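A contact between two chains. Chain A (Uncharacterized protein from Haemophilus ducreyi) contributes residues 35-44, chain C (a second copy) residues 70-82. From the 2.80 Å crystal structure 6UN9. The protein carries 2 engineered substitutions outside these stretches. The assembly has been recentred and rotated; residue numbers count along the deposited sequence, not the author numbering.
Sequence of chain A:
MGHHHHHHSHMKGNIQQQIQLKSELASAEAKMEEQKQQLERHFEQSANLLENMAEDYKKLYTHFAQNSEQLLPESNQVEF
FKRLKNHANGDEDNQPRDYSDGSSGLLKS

Chain A, residues 35-44: QKQQLERHFE
Chain C, residues 70-82: QLLPESNQVEFFK

Residues 35-44 of chain A pack against residues 70-82 of a second copy, chain C, through van der Waals contact alone: no hydrogen bond crosses between the stretches, and together they bury 529 Å². The chain A segment is helical in its backbone angles over most of its length but irregularly bonded. Glu40(A) N donates to Lys36(A) O at 3.2 Å and Phe43(A) N to Leu39(A) O at 3.0 Å, whereas other bonds are weak, and Gln38(A), at phi/psi -114/1, is a loop residue between the helical parts. Chain C has no regular helix or strand; Leu72(C) is locally extended, and a type I beta turn runs from Pro73(C) to Asn76(C). The two chains advance in the same sense, with CA atoms 7.4 Å apart for Leu39(A) and Leu72(C), 6.6 Å for Glu40(A) and Asn76(C), and 6.5 Å for Glu44(A) and Val78(C).

Lys36(A) opens the contact. Its CA-to-CB bond points sideways, but chi1 to chi3 are all t and chi4 is m (-56°), so the long aliphatic chain reaches across to place CE 3.7 Å from Pro73(C) CG. Gln37(A) points away and Gln38(A) is out of reach.

Leu39(A) is buried and points toward chain C, with chi1 between wells at -104° and chi2 t. Leu39(A) CD1 lies 3.2 Å from the backbone Leu71(C) O and 4.1 Å from Leu71(C) CB, while Leu39(A) CB is 4.1 Å from Leu72(C) CD1. Leu72(C), extended at phi/psi -155/137 with chi1 t and chi2 108°, thus presents a methyl to this surface, where a branched aliphatic side chain can fill space without needing a polar partner.

Glu40(A) follows, with chi1 at -90° (m) and chi2 t. Its aliphatic portion does much of the packing: CG is 3.6 Å from Leu72(C) CD1 and 3.5 Å from Asn76(C) CB, and OE1 passes 3.9 Å from Pro73(C) CG. Asn76(C), chi1 t and chi2 46°, points toward chain A from the end of the turn. Arg41(A) points away, and His42(A) makes no contact.

Phe43(A) has the largest covered area, 86 Å². With chi1 m (-70°) and chi2 -69°, its ring is approached obliquely by Leu72(C) CD1, 4.4 Å from Phe43(A) CD2, so that this one methyl lies near Leu39(A), Glu40(A) and Phe43(A) alike. The backbone contributes too: Phe43(A) O is 3.6 Å from Phe81(C) CE1, at the edge of that ring and near its plane. Phe81(C), chi1 m and chi2 116°, is buried, and Phe81(C) N donates a hydrogen bond to Val78(C) O at 3.1 Å.

Glu44(A) closes the stretch, exposed and sideways, with chi1 -148° and chi2 t. Its CG packs 3.5 Å from Val78(C) CG1, the methylene meeting a buried beta-branched side chain (chi1 -126°), and Glu44(A) OE1 comes within 4.2 Å of Asn76(C) OD1 without a hydrogen bond.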

# COMPACT_ATOMS: atom_id res chain seq x y z
N GLN A 35 3.73 -23.22 -16.87
CA GLN A 35 4.13 -21.83 -16.77
C GLN A 35 3.02 -20.86 -17.18
O GLN A 35 3.04 -19.70 -16.74
CB GLN A 35 5.39 -21.61 -17.63
CG GLN A 35 6.16 -20.33 -17.37
CD GLN A 35 7.13 -20.45 -16.21
OE1 GLN A 35 7.35 -19.49 -15.46
NE2 GLN A 35 7.72 -21.62 -16.06
N LYS A 36 2.07 -21.29 -18.01
CA LYS A 36 1.03 -20.39 -18.49
C LYS A 36 -0.11 -20.29 -17.49
O LYS A 36 -0.63 -19.20 -17.26
CB LYS A 36 0.52 -20.85 -19.85
CG LYS A 36 -0.71 -20.14 -20.38
CD LYS A 36 -0.75 -20.26 -21.91
CE LYS A 36 -2.16 -20.11 -22.49
NZ LYS A 36 -3.11 -21.09 -21.88
N GLN A 37 -0.52 -21.40 -16.90
CA GLN A 37 -1.59 -21.36 -15.92
C GLN A 37 -1.08 -21.13 -14.50
O GLN A 37 -1.86 -21.25 -13.55
CB GLN A 37 -2.44 -22.64 -16.00
CG GLN A 37 -1.88 -23.86 -15.30
CD GLN A 37 -2.85 -25.03 -15.33
OE1 GLN A 37 -3.52 -25.27 -16.34
NE2 GLN A 37 -2.95 -25.75 -14.22
N GLN A 38 0.20 -20.78 -14.33
CA GLN A 38 0.64 -20.21 -13.07
C GLN A 38 1.10 -18.77 -13.24
O GLN A 38 1.52 -18.15 -12.26
CB GLN A 38 1.73 -21.06 -12.41
CG GLN A 38 3.03 -21.24 -13.15
CD GLN A 38 3.87 -22.43 -12.60
OE1 GLN A 38 3.46 -23.13 -11.66
NE2 GLN A 38 5.05 -22.65 -13.21
N LEU A 39 1.02 -18.23 -14.46
CA LEU A 39 0.94 -16.79 -14.65
C LEU A 39 -0.50 -16.31 -14.46
O LEU A 39 -0.76 -15.35 -13.74
CB LEU A 39 1.46 -16.39 -16.03
CG LEU A 39 2.85 -15.78 -16.14
CD1 LEU A 39 2.94 -15.10 -17.48
CD2 LEU A 39 3.16 -14.77 -15.01
N GLU A 40 -1.45 -17.00 -15.11
CA GLU A 40 -2.86 -16.71 -14.91
C GLU A 40 -3.24 -16.76 -13.44
O GLU A 40 -4.14 -16.04 -13.02
CB GLU A 40 -3.73 -17.67 -15.74
CG GLU A 40 -4.02 -17.16 -17.16
CD GLU A 40 -4.60 -18.21 -18.11
OE1 GLU A 40 -4.69 -17.91 -19.33
OE2 GLU A 40 -4.96 -19.32 -17.65
N ARG A 41 -2.56 -17.60 -12.66
CA ARG A 41 -2.80 -17.64 -11.22
C ARG A 41 -2.20 -16.43 -10.53
O ARG A 41 -2.77 -15.90 -9.56
CB ARG A 41 -2.25 -18.95 -10.63
CG ARG A 41 -1.85 -18.92 -9.14
CD ARG A 41 -3.06 -18.87 -8.19
NE ARG A 41 -2.76 -19.46 -6.88
CZ ARG A 41 -3.03 -20.72 -6.55
NH1 ARG A 41 -3.62 -21.53 -7.43
NH2 ARG A 41 -2.71 -21.18 -5.35
N HIS A 42 -1.07 -15.95 -11.02
CA HIS A 42 -0.35 -14.89 -10.33
C HIS A 42 -1.00 -13.54 -10.53
O HIS A 42 -1.17 -12.79 -9.56
CB HIS A 42 1.09 -14.89 -10.81
CG HIS A 42 1.80 -13.59 -10.62
ND1 HIS A 42 2.64 -13.36 -9.56
CD2 HIS A 42 1.83 -12.47 -11.39
CE1 HIS A 42 3.16 -12.14 -9.68
NE2 HIS A 42 2.68 -11.59 -10.78
N PHE A 43 -1.39 -13.20 -11.75
CA PHE A 43 -2.11 -11.97 -12.00
C PHE A 43 -3.55 -12.01 -11.53
O PHE A 43 -4.21 -10.96 -11.50
CB PHE A 43 -2.09 -11.62 -13.50
CG PHE A 43 -0.75 -11.20 -13.97
CD1 PHE A 43 -0.21 -10.00 -13.57
CD2 PHE A 43 0.00 -12.02 -14.80
CE1 PHE A 43 1.03 -9.61 -13.98
CE2 PHE A 43 1.26 -11.64 -15.23
CZ PHE A 43 1.77 -10.42 -14.81
N GLU A 44 -4.07 -13.16 -11.14
CA GLU A 44 -5.41 -13.10 -10.57
C GLU A 44 -5.34 -12.94 -9.06
O GLU A 44 -6.12 -12.18 -8.49
CB GLU A 44 -6.22 -14.34 -10.94
CG GLU A 44 -7.71 -14.02 -11.09
CD GLU A 44 -8.56 -15.16 -11.65
OE1 GLU A 44 -8.01 -16.16 -12.17
OE2 GLU A 44 -9.81 -15.03 -11.57
N GLN C 70 1.16 -7.94 -21.53
CA GLN C 70 2.35 -8.17 -22.34
C GLN C 70 2.98 -9.53 -22.06
O GLN C 70 3.92 -9.92 -22.76
CB GLN C 70 3.40 -7.07 -22.10
CG GLN C 70 3.32 -5.84 -23.04
CD GLN C 70 3.88 -4.54 -22.41
OE1 GLN C 70 4.82 -4.57 -21.60
NE2 GLN C 70 3.30 -3.39 -22.77
N LEU C 71 2.49 -10.27 -21.06
CA LEU C 71 3.04 -11.58 -20.72
C LEU C 71 1.98 -12.66 -20.74
O LEU C 71 2.22 -13.78 -20.26
CB LEU C 71 3.70 -11.55 -19.34
CG LEU C 71 5.11 -10.97 -19.28
CD1 LEU C 71 5.12 -9.43 -19.28
CD2 LEU C 71 5.85 -11.52 -18.07
N LEU C 72 0.81 -12.39 -21.32
CA LEU C 72 -0.29 -13.29 -21.05
C LEU C 72 -1.30 -13.25 -22.18
O LEU C 72 -1.62 -12.16 -22.67
CB LEU C 72 -0.94 -12.88 -19.72
CG LEU C 72 -2.11 -13.72 -19.22
CD1 LEU C 72 -1.68 -14.54 -18.00
CD2 LEU C 72 -3.23 -12.75 -18.88
N PRO C 73 -1.82 -14.40 -22.62
CA PRO C 73 -2.84 -14.41 -23.68
C PRO C 73 -4.03 -13.53 -23.34
O PRO C 73 -4.20 -13.01 -22.23
CB PRO C 73 -3.26 -15.87 -23.77
CG PRO C 73 -2.78 -16.51 -22.49
CD PRO C 73 -1.54 -15.77 -22.14
N GLU C 74 -4.90 -13.39 -24.35
CA GLU C 74 -6.08 -12.54 -24.28
C GLU C 74 -7.20 -13.16 -23.45
O GLU C 74 -8.20 -12.48 -23.19
CB GLU C 74 -6.59 -12.24 -25.70
CG GLU C 74 -5.59 -11.52 -26.63
CD GLU C 74 -4.39 -12.39 -27.04
OE1 GLU C 74 -3.24 -11.98 -26.76
OE2 GLU C 74 -4.61 -13.47 -27.64
N SER C 75 -7.06 -14.42 -23.04
CA SER C 75 -8.14 -15.18 -22.43
C SER C 75 -8.24 -14.99 -20.92
O SER C 75 -9.24 -15.40 -20.32
CB SER C 75 -7.99 -16.67 -22.76
OG SER C 75 -9.24 -17.32 -22.79
N ASN C 76 -7.23 -14.39 -20.29
CA ASN C 76 -7.30 -13.99 -18.90
C ASN C 76 -7.48 -12.47 -18.83
O ASN C 76 -6.60 -11.72 -18.41
CB ASN C 76 -6.06 -14.47 -18.13
CG ASN C 76 -6.16 -14.24 -16.61
OD1 ASN C 76 -7.19 -14.54 -15.99
ND2 ASN C 76 -5.10 -13.72 -16.01
N GLN C 77 -8.65 -12.02 -19.30
CA GLN C 77 -9.08 -10.64 -19.09
C GLN C 77 -9.55 -10.54 -17.64
O GLN C 77 -10.75 -10.55 -17.34
CB GLN C 77 -10.19 -10.25 -20.07
CG GLN C 77 -9.75 -10.21 -21.52
CD GLN C 77 -10.79 -10.78 -22.45
OE1 GLN C 77 -11.98 -10.79 -22.14
NE2 GLN C 77 -10.35 -11.28 -23.60
N VAL C 78 -8.58 -10.48 -16.73
CA VAL C 78 -8.89 -10.27 -15.33
C VAL C 78 -9.57 -8.92 -15.19
O VAL C 78 -9.01 -7.89 -15.60
CB VAL C 78 -7.62 -10.36 -14.48
CG1 VAL C 78 -7.81 -11.38 -13.37
CG2 VAL C 78 -6.41 -10.72 -15.36
N GLU C 79 -10.80 -8.92 -14.64
CA GLU C 79 -11.62 -7.70 -14.58
C GLU C 79 -10.83 -6.50 -14.08
O GLU C 79 -10.98 -5.39 -14.61
CB GLU C 79 -12.85 -7.93 -13.69
CG GLU C 79 -12.54 -8.34 -12.22
CD GLU C 79 -13.11 -7.37 -11.16
OE1 GLU C 79 -13.58 -6.26 -11.50
OE2 GLU C 79 -13.08 -7.74 -9.96
N PHE C 80 -9.96 -6.71 -13.08
CA PHE C 80 -9.34 -5.60 -12.36
C PHE C 80 -8.56 -4.68 -13.29
O PHE C 80 -8.50 -3.47 -13.07
CB PHE C 80 -8.42 -6.15 -11.27
CG PHE C 80 -7.97 -5.10 -10.29
CD1 PHE C 80 -8.85 -4.16 -9.81
CD2 PHE C 80 -6.65 -5.08 -9.85
CE1 PHE C 80 -8.43 -3.21 -8.91
CE2 PHE C 80 -6.23 -4.14 -8.94
CZ PHE C 80 -7.12 -3.20 -8.48
N PHE C 81 -7.96 -5.24 -14.34
CA PHE C 81 -7.15 -4.45 -15.25
C PHE C 81 -7.99 -4.06 -16.46
O PHE C 81 -8.71 -4.91 -17.02
CB PHE C 81 -5.89 -5.23 -15.61
CG PHE C 81 -5.20 -5.84 -14.41
CD1 PHE C 81 -5.09 -7.21 -14.26
CD2 PHE C 81 -4.69 -5.03 -13.39
CE1 PHE C 81 -4.46 -7.77 -13.16
CE2 PHE C 81 -4.07 -5.59 -12.27
CZ PHE C 81 -3.95 -6.96 -12.16
N LYS C 82 -7.93 -2.78 -16.84
CA LYS C 82 -8.87 -2.07 -17.74
C LYS C 82 -9.64 -2.95 -18.74
O LYS C 82 -10.85 -2.77 -18.93
CB LYS C 82 -8.11 -0.97 -18.52
CG LYS C 82 -8.90 -0.32 -19.68
CD LYS C 82 -10.15 0.43 -19.18
CE LYS C 82 -11.06 0.88 -20.33
NZ LYS C 82 -12.30 1.60 -19.86